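Local coordinates for protein exodeoxyribonuclease III (Neisseria meningitidis, PDB 2JC4) that acts as a 3'-5' exonuclease in DNA repair, probably using two magnesium or manganese ions, at residues F197-D202 against L214-I219; V234-R239 against D246-T251; S57-Y62 against D86-V91; Q33-D38 against G64-S69. One frame throughout, in Å; residues are numbered along the deposited sequence.

From the N terminus, residues 33-38 begin at the end of strand 29-33 and meet 64-69, closing a loop (interaction 4). Residues 57-62 lie inside that loop but pair with 86-91 beyond it (interaction 3), so interactions 3 and 4 cross. They touch where Gly64 N meets Arg89 O and Ser57 N meets Val65 O. Interaction 1 opens only later and closes a loop that contains helix 207-210. Interaction 2 follows in series and joins 234-239 to 246-251. Asp217 and Thr199 of interaction 1 meet His247 and Ala248 of interaction 2. Interactions 2 and 4 reach the same sheet; interaction 1 involves strand 217-221 of the other sheet.

Interaction 1: F197-D202 against L214-I219; sequences FYTWFD and LRIDHI
Thr199 reaches across to Asp217 and joins the loop 197-202 to the start of strand 217-221. Its CB lies 3.3 Å from Asp217 OD2. From there the side chain forks. The OG1 branch sits between the backbone N and the carbonyl carbon (chi1 63°). It donates to Asp217 OD2 at 2.7 Å, on the anti lone pair of that oxygen. The same OG1 accepts from Ile216 N at 3.1 Å. The other branch, CG2, is anti to the carbonyl carbon. It lies 3.7 Å from Asp217 O and also packs on Arg215 CG. The backbones are tied at Leu214, whose O takes both Thr199 N and Trp200 N. Trp200 N approaches that oxygen almost in line with the C=O, while Thr199 N comes in at an angle. Leu214 N returns a bond to Trp200 O. Thr199 and Trp200 together face Leu214, which is a classic beta bulge. Trp200 and Leu214 side chains point the same way, and Trp200 CZ3 touches Leu214 CD1 at 3.6 Å. Ile216 CD1 meets Trp200 CB at 3.7 Å. Arg215 CG passes Phe197 O at 3.2 Å, and its guanidinium goes on to salt bridges with Asp155 and Asp186. Phe197 O is buried here with no polar partner in the model. Asp217 is predicted to be important for catalysis, and His247 to be a proton acceptor. Asp217 OD2 is gripped by both the Thr199 hydroxyl and His247 ND1, which would limit rotation of the carboxylate and is consistent with a second-shell role for Thr199.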
# COMPACT_ATOMS: atom_id res chain seq x y z
N PHE A 197 2.86 -15.48 -0.50
CA PHE A 197 1.74 -14.61 -0.81
C PHE A 197 2.23 -13.39 -1.57
O PHE A 197 2.12 -12.25 -1.09
CB PHE A 197 0.99 -14.20 0.46
CG PHE A 197 0.27 -15.36 1.10
CD1 PHE A 197 0.95 -16.21 1.98
CD2 PHE A 197 -1.08 -15.61 0.81
CE1 PHE A 197 0.29 -17.30 2.59
CE2 PHE A 197 -1.75 -16.70 1.39
CZ PHE A 197 -1.07 -17.54 2.27
N TYR A 198 2.78 -13.62 -2.77
CA TYR A 198 3.31 -12.48 -3.55
C TYR A 198 2.22 -11.50 -4.01
O TYR A 198 1.10 -11.90 -4.35
CB TYR A 198 4.06 -12.97 -4.77
CG TYR A 198 5.12 -14.02 -4.47
CD1 TYR A 198 5.97 -13.89 -3.38
CD2 TYR A 198 5.27 -15.11 -5.30
CE1 TYR A 198 6.98 -14.84 -3.13
CE2 TYR A 198 6.25 -16.08 -5.04
CZ TYR A 198 7.09 -15.93 -3.96
OH TYR A 198 8.05 -16.88 -3.72
N THR A 199 2.57 -10.20 -4.04
CA THR A 199 1.60 -9.16 -4.42
C THR A 199 2.03 -8.40 -5.66
O THR A 199 1.23 -7.64 -6.21
CB THR A 199 1.44 -8.14 -3.28
OG1 THR A 199 2.68 -7.49 -3.07
CG2 THR A 199 1.03 -8.86 -1.93
N TRP A 200 3.31 -8.54 -6.06
CA TRP A 200 3.83 -7.91 -7.26
C TRP A 200 4.49 -8.98 -8.11
O TRP A 200 5.18 -9.85 -7.57
CB TRP A 200 4.88 -6.85 -6.92
CG TRP A 200 5.57 -6.34 -8.14
CD1 TRP A 200 5.07 -5.46 -9.07
CD2 TRP A 200 6.89 -6.68 -8.58
NE1 TRP A 200 6.00 -5.26 -10.06
CE2 TRP A 200 7.12 -5.99 -9.78
CE3 TRP A 200 7.90 -7.52 -8.06
CZ2 TRP A 200 8.33 -6.09 -10.49
CZ3 TRP A 200 9.11 -7.62 -8.76
CH2 TRP A 200 9.31 -6.90 -9.97
N PHE A 201 4.22 -8.95 -9.42
CA PHE A 201 4.85 -9.86 -10.37
C PHE A 201 5.28 -9.01 -11.57
O PHE A 201 4.47 -8.30 -12.17
CB PHE A 201 3.84 -10.94 -10.84
CG PHE A 201 3.17 -11.71 -9.71
CD1 PHE A 201 2.08 -11.15 -9.00
CD2 PHE A 201 3.60 -13.01 -9.40
CE1 PHE A 201 1.46 -11.88 -7.97
CE2 PHE A 201 2.97 -13.76 -8.36
CZ PHE A 201 1.91 -13.19 -7.67
N ASP A 202 6.58 -9.06 -11.91
CA ASP A 202 7.08 -8.28 -13.00
C ASP A 202 6.32 -8.63 -14.30
O ASP A 202 6.08 -9.82 -14.61
CB ASP A 202 8.60 -8.56 -13.15
CG ASP A 202 9.34 -7.46 -13.92
OD1 ASP A 202 8.82 -6.91 -14.91
OD2 ASP A 202 10.48 -7.15 -13.51
N LEU A 214 7.15 -10.87 -5.62
CA LEU A 214 7.53 -10.37 -4.29
C LEU A 214 6.25 -10.01 -3.49
O LEU A 214 5.25 -9.56 -4.06
CB LEU A 214 8.43 -9.14 -4.40
CG LEU A 214 9.64 -9.23 -5.35
CD1 LEU A 214 10.30 -7.87 -5.35
CD2 LEU A 214 10.62 -10.28 -4.90
N ARG A 215 6.30 -10.25 -2.19
CA ARG A 215 5.28 -9.68 -1.29
C ARG A 215 5.76 -8.34 -0.77
O ARG A 215 6.51 -8.29 0.22
CB ARG A 215 4.93 -10.62 -0.11
CG ARG A 215 3.74 -10.13 0.73
CD ARG A 215 3.42 -11.09 1.91
NE ARG A 215 4.47 -11.04 2.93
CZ ARG A 215 4.32 -10.45 4.13
NH1 ARG A 215 3.16 -9.90 4.46
NH2 ARG A 215 5.31 -10.45 5.00
N ILE A 216 5.32 -7.26 -1.42
CA ILE A 216 5.74 -5.90 -1.04
C ILE A 216 4.59 -4.97 -0.70
O ILE A 216 4.84 -3.82 -0.27
CB ILE A 216 6.63 -5.25 -2.15
CG1 ILE A 216 5.89 -5.25 -3.52
CG2 ILE A 216 8.02 -6.03 -2.23
CD1 ILE A 216 6.71 -4.56 -4.66
N ASP A 217 3.36 -5.42 -0.93
CA ASP A 217 2.19 -4.66 -0.53
C ASP A 217 1.61 -5.23 0.75
O ASP A 217 1.25 -6.45 0.81
CB ASP A 217 1.15 -4.71 -1.66
CG ASP A 217 1.69 -4.15 -2.96
OD1 ASP A 217 1.59 -2.93 -3.12
OD2 ASP A 217 2.16 -4.93 -3.84
N HIS A 218 1.51 -4.38 1.78
CA HIS A 218 1.24 -4.90 3.15
C HIS A 218 0.14 -4.13 3.82
O HIS A 218 -0.17 -3.01 3.40
CB HIS A 218 2.50 -4.82 4.04
CG HIS A 218 3.71 -5.47 3.43
ND1 HIS A 218 3.73 -6.79 3.08
CD2 HIS A 218 4.91 -4.95 3.06
CE1 HIS A 218 4.91 -7.08 2.54
NE2 HIS A 218 5.65 -5.98 2.52
N ILE A 219 -0.43 -4.69 4.89
CA ILE A 219 -1.44 -3.98 5.69
C ILE A 219 -0.99 -4.13 7.15
O ILE A 219 -0.98 -5.23 7.68
CB ILE A 219 -2.86 -4.56 5.48
CG1 ILE A 219 -3.29 -4.40 4.00
CG2 ILE A 219 -3.88 -3.79 6.37
CD1 ILE A 219 -4.58 -5.08 3.66

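Interaction 2: V234-R239 against D246-T251; sequences VDLETR and DHAPVT. With NA (sodium ion), chain D.
Ala248 pushes its methyl into a hollow made by the segment 234-239. Val234 CG1 forms one wall, 3.6 Å from Ala248 CB. Arg239 CB forms another at 3.8 Å, and Leu236 CD2 reaches the same methyl at 4.0 Å. Asp235 O lies near it too. Pro249 is the second bump. Its CG and CD fit a notch between Asp235 and Thr238. Pro249 CG lies 3.6 Å from Asp235 OD2, and Thr238 CB and CG2 rest on the same ring atoms. Leu21 of helix 11-23 touches Asp235, Thr238 and Pro249. Asp235 and Thr238, the sides of the notch, are bonded to each other in a helix cap. Asp235 CG is anti to the backbone N (chi1 180°). Its OD1 accepts from Thr238 N at 3.2 Å, and OD2 takes the Thr238 hydroxyl. Both donors stand above the carboxylate plane. Asp235 is thus the N-cap of helix 236-239. Its own N donates to Pro249 O at 2.9 Å, next to the antiparallel non-hydrogen-bonded pair of Val234 and Val250. At the far end, Arg239 bends at chi2 (53°), and its NE makes a weak bond to Asp246 O at 3.0 Å. Arg239 NH2 goes to Phe201 O. A sodium ion binds Val234 O at 2.3 Å and three waters. Asp246 is a magnesium ligand in a structure of this protein, though it binds none here; His247 is predicted to be the proton acceptor. The two bonds across the contact, from Asp235 N and weakly from Arg239 NE, thus tie the two ends of 246-249, with the Ala248 methyl packed between.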
# COMPACT_ATOMS: atom_id res chain seq x y z
N VAL A 234 -4.76 -11.92 -0.96
CA VAL A 234 -4.23 -11.23 -2.14
C VAL A 234 -5.21 -11.52 -3.28
O VAL A 234 -5.53 -12.70 -3.55
CB VAL A 234 -2.76 -11.67 -2.47
CG1 VAL A 234 -2.18 -10.90 -3.72
CG2 VAL A 234 -1.83 -11.47 -1.25
N ASP A 235 -5.72 -10.48 -3.92
CA ASP A 235 -6.71 -10.60 -4.98
C ASP A 235 -6.05 -10.91 -6.31
O ASP A 235 -5.86 -10.04 -7.16
CB ASP A 235 -7.53 -9.29 -5.07
CG ASP A 235 -8.60 -9.32 -6.16
OD1 ASP A 235 -8.85 -10.36 -6.81
OD2 ASP A 235 -9.19 -8.26 -6.40
N LEU A 236 -5.76 -12.18 -6.52
CA LEU A 236 -5.16 -12.63 -7.78
C LEU A 236 -6.12 -12.71 -8.97
O LEU A 236 -5.67 -12.80 -10.13
CB LEU A 236 -4.46 -13.97 -7.57
CG LEU A 236 -3.28 -13.92 -6.58
CD1 LEU A 236 -2.59 -15.25 -6.59
CD2 LEU A 236 -2.24 -12.81 -6.89
N GLU A 237 -7.43 -12.72 -8.71
CA GLU A 237 -8.41 -12.62 -9.81
C GLU A 237 -8.18 -11.32 -10.58
O GLU A 237 -8.12 -11.31 -11.82
CB GLU A 237 -9.85 -12.65 -9.28
CG GLU A 237 -10.17 -13.98 -8.59
CD GLU A 237 -11.56 -14.01 -7.99
OE1 GLU A 237 -12.50 -13.44 -8.61
OE2 GLU A 237 -11.68 -14.63 -6.91
N THR A 238 -8.02 -10.23 -9.85
CA THR A 238 -7.81 -8.91 -10.42
C THR A 238 -6.46 -8.88 -11.14
O THR A 238 -6.35 -8.31 -12.21
CB THR A 238 -7.90 -7.81 -9.36
OG1 THR A 238 -9.25 -7.76 -8.87
CG2 THR A 238 -7.58 -6.42 -9.93
N ARG A 239 -5.43 -9.51 -10.55
CA ARG A 239 -4.09 -9.60 -11.18
C ARG A 239 -4.10 -10.49 -12.46
O ARG A 239 -3.26 -10.33 -13.35
CB ARG A 239 -3.08 -10.12 -10.14
CG ARG A 239 -1.59 -10.15 -10.57
CD ARG A 239 -1.16 -8.80 -11.08
NE ARG A 239 0.22 -8.81 -11.60
CZ ARG A 239 0.55 -9.14 -12.85
NH1 ARG A 239 -0.37 -9.62 -13.71
NH2 ARG A 239 1.84 -9.04 -13.21
N ASP A 246 0.73 -4.50 -12.47
CA ASP A 246 1.73 -5.48 -12.03
C ASP A 246 1.55 -5.87 -10.54
O ASP A 246 2.01 -6.92 -10.13
CB ASP A 246 3.18 -5.04 -12.36
CG ASP A 246 3.51 -3.63 -11.85
OD1 ASP A 246 2.62 -2.88 -11.40
OD2 ASP A 246 4.71 -3.27 -11.91
N HIS A 247 0.88 -5.04 -9.76
CA HIS A 247 0.55 -5.41 -8.35
C HIS A 247 -0.89 -5.89 -8.27
O HIS A 247 -1.76 -5.39 -8.98
CB HIS A 247 0.65 -4.19 -7.40
CG HIS A 247 2.03 -3.61 -7.26
ND1 HIS A 247 2.74 -3.68 -6.09
CD2 HIS A 247 2.79 -2.89 -8.12
CE1 HIS A 247 3.91 -3.07 -6.24
NE2 HIS A 247 3.96 -2.57 -7.47
N ALA A 248 -1.15 -6.82 -7.34
CA ALA A 248 -2.48 -7.31 -7.02
C ALA A 248 -3.01 -6.53 -5.81
O ALA A 248 -2.22 -6.15 -4.93
CB ALA A 248 -2.40 -8.81 -6.65
N PRO A 249 -4.34 -6.32 -5.75
CA PRO A 249 -4.91 -5.71 -4.54
C PRO A 249 -4.66 -6.64 -3.37
O PRO A 249 -4.53 -7.85 -3.57
CB PRO A 249 -6.42 -5.64 -4.83
CG PRO A 249 -6.58 -5.83 -6.36
CD PRO A 249 -5.36 -6.63 -6.79
N VAL A 250 -4.57 -6.08 -2.16
CA VAL A 250 -4.46 -6.90 -0.96
C VAL A 250 -5.61 -6.42 -0.07
O VAL A 250 -5.81 -5.21 0.06
CB VAL A 250 -3.11 -6.69 -0.21
CG1 VAL A 250 -3.09 -7.50 1.10
CG2 VAL A 250 -1.90 -7.07 -1.13
N THR A 251 -6.35 -7.34 0.52
CA THR A 251 -7.49 -6.99 1.36
C THR A 251 -7.38 -7.61 2.77
O THR A 251 -7.10 -8.80 2.93
CB THR A 251 -8.81 -7.44 0.66
OG1 THR A 251 -8.92 -6.78 -0.59
CG2 THR A 251 -10.05 -7.08 1.52
NA NA D . -6.09 -14.85 -3.06
O HOH W 1 -4.54 -14.79 -1.08
O HOH W 2 -7.27 -14.62 -5.23
O HOH W 3 -4.72 -16.54 -4.01

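Interaction 3: S57-Y62 against D86-V91; sequences SGQKTY and DPQRRV
Gln59 crosses Arg89 at a slant, and this is the tight part of the contact. Gln59 CG stands between its own backbone N and carbonyl carbon (chi1 61°), and beyond it the chain is extended. Its OE1 accepts from Arg89 N at 2.8 Å in a fairly straight bond (164°). The donor comes from above the plane of the amide carbonyl. Asn63 ND2 also reaches Gln59 OE1, so two donors hold this oxygen. Lower down, Gln59 CB lies 3.7 Å from Arg89 CG. Ser57 OG packs on Arg89 CD at 3.4 Å. A water bridges Ser57 OG and Val91 O.

The other side is loose and wet. The Arg89 chain turns at chi2, and its guanidinium makes no direct bond to Gly58. Two waters bridge Gly58 O and Arg89 NE instead. One is 2.9 Å from Gly58 O and 3.2 Å from Arg89 NE; the second makes a weak link to the same NE.

Just before Arg89, Asp86 OD1 accepts from Gln88 N, an Asx turn. A dihydrogenphosphate ion touches Tyr62 and Gln88 nearby. The contact brings together two loops, one between strands 53-57 and 65-69 of one sheet, the other leading into strand 91-96 of the second. It thus joins a loop of each of the two sheets in this DNase I-like fold.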
# COMPACT_ATOMS: atom_id res chain seq x y z
N SER A 57 -3.88 12.86 -3.51
CA SER A 57 -2.70 13.71 -3.59
C SER A 57 -1.99 13.20 -4.81
O SER A 57 -1.43 12.07 -4.80
CB SER A 57 -1.80 13.49 -2.36
OG SER A 57 -0.65 14.34 -2.39
N GLY A 58 -2.05 14.00 -5.88
CA GLY A 58 -1.44 13.61 -7.16
C GLY A 58 -0.41 14.62 -7.66
O GLY A 58 -0.37 15.76 -7.22
N GLN A 59 0.44 14.17 -8.58
CA GLN A 59 1.39 15.04 -9.24
C GLN A 59 1.51 14.48 -10.64
O GLN A 59 1.15 13.32 -10.89
CB GLN A 59 2.75 15.04 -8.53
CG GLN A 59 3.40 13.66 -8.49
CD GLN A 59 4.78 13.64 -7.89
OE1 GLN A 59 5.02 12.93 -6.93
NE2 GLN A 59 5.69 14.40 -8.46
N LYS A 60 2.03 15.28 -11.56
CA LYS A 60 2.23 14.80 -12.93
C LYS A 60 3.13 13.57 -12.95
O LYS A 60 4.15 13.55 -12.25
CB LYS A 60 2.90 15.87 -13.80
CG LYS A 60 2.69 15.61 -15.27
CD LYS A 60 1.36 16.15 -15.67
N THR A 61 2.76 12.59 -13.77
CA THR A 61 3.64 11.48 -14.19
C THR A 61 3.96 10.41 -13.17
O THR A 61 3.92 9.25 -13.52
CB THR A 61 4.96 12.00 -14.74
OG1 THR A 61 4.67 13.07 -15.65
CG2 THR A 61 5.75 10.88 -15.47
N TYR A 62 4.27 10.82 -11.94
CA TYR A 62 4.83 9.92 -10.94
C TYR A 62 3.94 9.80 -9.74
O TYR A 62 3.14 10.71 -9.46
CB TYR A 62 6.17 10.47 -10.45
CG TYR A 62 7.16 10.71 -11.57
CD1 TYR A 62 7.83 9.64 -12.18
CD2 TYR A 62 7.42 12.01 -12.04
CE1 TYR A 62 8.73 9.85 -13.24
CE2 TYR A 62 8.32 12.23 -13.11
CZ TYR A 62 8.97 11.15 -13.68
OH TYR A 62 9.88 11.34 -14.70
N ASP A 86 9.25 17.57 0.56
CA ASP A 86 9.38 16.56 -0.48
C ASP A 86 8.17 16.74 -1.43
O ASP A 86 7.03 16.70 -0.98
CB ASP A 86 9.48 15.16 0.16
CG ASP A 86 9.56 14.03 -0.88
OD1 ASP A 86 9.65 14.33 -2.11
OD2 ASP A 86 9.47 12.85 -0.44
N PRO A 87 8.43 17.01 -2.73
CA PRO A 87 7.29 17.19 -3.65
C PRO A 87 6.60 15.88 -4.08
O PRO A 87 5.53 15.90 -4.68
CB PRO A 87 7.94 17.86 -4.87
CG PRO A 87 9.37 17.30 -4.88
CD PRO A 87 9.73 17.22 -3.40
N GLN A 88 7.22 14.75 -3.78
CA GLN A 88 6.70 13.45 -4.24
C GLN A 88 5.46 13.03 -3.46
O GLN A 88 5.47 12.94 -2.23
CB GLN A 88 7.79 12.36 -4.16
CG GLN A 88 8.99 12.67 -5.10
CD GLN A 88 9.91 11.49 -5.38
OE1 GLN A 88 9.46 10.34 -5.54
NE2 GLN A 88 11.21 11.76 -5.41
N ARG A 89 4.39 12.76 -4.20
CA ARG A 89 3.08 12.53 -3.59
C ARG A 89 2.96 11.07 -3.16
O ARG A 89 2.62 10.22 -3.96
CB ARG A 89 1.98 12.95 -4.56
CG ARG A 89 2.06 14.44 -4.96
CD ARG A 89 2.28 15.34 -3.72
NE ARG A 89 1.93 16.75 -3.99
CZ ARG A 89 2.43 17.81 -3.33
NH1 ARG A 89 3.33 17.66 -2.34
NH2 ARG A 89 2.04 19.04 -3.67
N ARG A 90 3.26 10.80 -1.88
CA ARG A 90 3.45 9.40 -1.40
C ARG A 90 2.70 9.00 -0.16
O ARG A 90 2.63 7.81 0.15
CB ARG A 90 4.92 9.17 -1.10
CG ARG A 90 5.77 9.15 -2.37
CD ARG A 90 7.18 8.90 -2.01
NE ARG A 90 8.03 8.78 -3.20
CZ ARG A 90 8.16 7.67 -3.93
NH1 ARG A 90 7.44 6.58 -3.62
NH2 ARG A 90 8.99 7.66 -4.99
N VAL A 91 2.18 9.99 0.59
CA VAL A 91 1.52 9.70 1.89
C VAL A 91 0.23 10.54 2.00
O VAL A 91 0.25 11.78 1.88
CB VAL A 91 2.46 10.05 3.08
CG1 VAL A 91 1.81 9.70 4.45
CG2 VAL A 91 3.83 9.37 2.95
O HOH W 4 0.72 13.86 -0.31
O HOH W 5 -1.04 17.43 -4.92
O HOH W 6 1.84 18.02 -6.96

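Interaction 4: Q33-D38 against G64-S69; sequences QELKLD and GVAIVS. With MG (magnesium ion), chain B.
Gly64 O is gripped by several groups of the segment 33-38. Leu35 N donates to it at 3.1 Å in a nearly straight bond (171°), coming from above the carbonyl plane. Glu34 N lies 2.9 Å from Gly64 O, but its bond is bent and weak. Gln33 CA adds a C-H contact to the same oxygen at 3.5 Å. The turn after strand 29-33 wraps around this one carbonyl. Just before it, Gln33 and Val65 form an antiparallel non-hydrogen-bonded pair. The positive phi of Gly64 and the closeness of Leu35 CB, 4.0 Å from Gly64 CA, both suit a glycine. Leu35 CG is anti to its carbonyl carbon (chi1 -56°). Beyond it, CD2 meets Ala66 CB at 4.0 Å and CD1 lies over the backbone of Val65. Phe42 touches both Leu35 and Ala66.

The CB of Glu34 leads away from 64-69, and its extended chain carries OE1 to the magnesium. Glu34 OE1 binds the ion at 2.4 Å. Four waters and Asn9 OD1 complete the six ligands. Glu34 OE2 accepts from one of these waters at 2.5 Å and from Asn7 ND2. Lys36 NZ donates to another metal-bound water and to Asn9 OD1. Lys36 NZ also makes a long salt bridge to Glu34 OE1, 3.9 Å. Two protein oxygens thus bind the ion directly, and the bonds of Glu34 OE2 and Lys36 NZ tie part of its water shell to the protein. A metal-binding glutamate at the end of a core strand is a feature of ExoIII-family active sites in the DNase I-like fold.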
# COMPACT_ATOMS: atom_id res chain seq x y z
N GLN A 33 -2.25 3.49 -4.84
CA GLN A 33 -0.93 4.06 -5.11
C GLN A 33 -0.65 4.07 -6.63
O GLN A 33 -1.19 3.27 -7.40
CB GLN A 33 0.18 3.28 -4.39
CG GLN A 33 -0.07 3.07 -2.90
CD GLN A 33 -0.91 1.82 -2.65
OE1 GLN A 33 -0.77 0.81 -3.32
NE2 GLN A 33 -1.80 1.90 -1.67
N GLU A 34 0.27 4.95 -7.03
CA GLU A 34 0.67 5.15 -8.41
C GLU A 34 -0.52 5.62 -9.23
O GLU A 34 -0.81 5.09 -10.32
CB GLU A 34 1.36 3.92 -9.01
CG GLU A 34 2.73 3.68 -8.42
CD GLU A 34 3.57 2.72 -9.23
OE1 GLU A 34 3.41 2.64 -10.48
OE2 GLU A 34 4.39 2.04 -8.62
N LEU A 35 -1.19 6.65 -8.73
CA LEU A 35 -2.21 7.31 -9.57
C LEU A 35 -1.59 7.74 -10.90
O LEU A 35 -2.21 7.57 -11.96
CB LEU A 35 -2.76 8.55 -8.89
CG LEU A 35 -3.36 8.35 -7.52
CD1 LEU A 35 -3.85 9.75 -7.08
CD2 LEU A 35 -4.52 7.33 -7.55
N LYS A 36 -0.36 8.27 -10.85
CA LYS A 36 0.31 8.82 -12.04
C LYS A 36 -0.56 9.85 -12.77
O LYS A 36 -0.65 9.87 -13.99
CB LYS A 36 0.73 7.70 -12.98
CG LYS A 36 1.83 6.79 -12.43
CD LYS A 36 2.26 5.78 -13.51
CE LYS A 36 3.24 4.75 -13.01
NZ LYS A 36 3.68 3.89 -14.13
N LEU A 37 -1.20 10.71 -11.98
CA LEU A 37 -2.11 11.71 -12.50
C LEU A 37 -1.94 12.91 -11.65
O LEU A 37 -1.92 12.80 -10.42
CB LEU A 37 -3.57 11.23 -12.35
CG LEU A 37 -4.13 10.25 -13.36
CD1 LEU A 37 -5.50 9.82 -12.91
CD2 LEU A 37 -4.15 10.83 -14.75
N ASP A 38 -1.85 14.07 -12.28
CA ASP A 38 -1.83 15.33 -11.54
C ASP A 38 -3.10 15.53 -10.71
O ASP A 38 -4.14 14.96 -11.01
CB ASP A 38 -1.64 16.51 -12.50
CG ASP A 38 -1.07 17.75 -11.80
OD1 ASP A 38 -0.65 17.65 -10.61
OD2 ASP A 38 -1.06 18.83 -12.45
N GLY A 64 1.56 9.49 -6.56
CA GLY A 64 0.10 9.72 -6.41
C GLY A 64 -0.54 8.66 -5.55
O GLY A 64 -0.34 7.46 -5.81
N VAL A 65 -1.30 9.11 -4.53
CA VAL A 65 -1.99 8.23 -3.57
C VAL A 65 -3.44 8.71 -3.35
O VAL A 65 -3.71 9.93 -3.40
CB VAL A 65 -1.24 8.15 -2.19
CG1 VAL A 65 -0.01 7.28 -2.29
CG2 VAL A 65 -0.84 9.57 -1.66
N ALA A 66 -4.37 7.79 -3.14
CA ALA A 66 -5.76 8.20 -2.92
C ALA A 66 -6.41 7.31 -1.88
O ALA A 66 -5.98 6.18 -1.71
CB ALA A 66 -6.56 8.12 -4.25
N ILE A 67 -7.44 7.82 -1.21
CA ILE A 67 -8.29 7.03 -0.29
C ILE A 67 -9.73 7.16 -0.78
O ILE A 67 -10.23 8.27 -0.98
CB ILE A 67 -8.20 7.48 1.18
CG1 ILE A 67 -6.77 7.29 1.72
CG2 ILE A 67 -9.21 6.72 2.02
CD1 ILE A 67 -6.51 7.99 3.04
N VAL A 68 -10.37 6.02 -0.98
CA VAL A 68 -11.72 6.01 -1.59
C VAL A 68 -12.61 5.23 -0.63
O VAL A 68 -12.25 4.12 -0.23
CB VAL A 68 -11.69 5.33 -2.96
CG1 VAL A 68 -13.08 5.32 -3.57
CG2 VAL A 68 -10.65 5.99 -3.89
N SER A 69 -13.74 5.80 -0.22
CA SER A 69 -14.54 5.16 0.81
C SER A 69 -16.01 5.54 0.73
O SER A 69 -16.34 6.61 0.22
CB SER A 69 -13.99 5.51 2.21
OG SER A 69 -13.85 6.93 2.36
MG MG B . 4.43 0.99 -11.81
O HOH W 7 5.87 0.71 -10.17
O HOH W 8 5.72 2.49 -12.76
O HOH W 9 5.27 -0.74 -12.91
O HOH W 10 3.17 -0.30 -10.49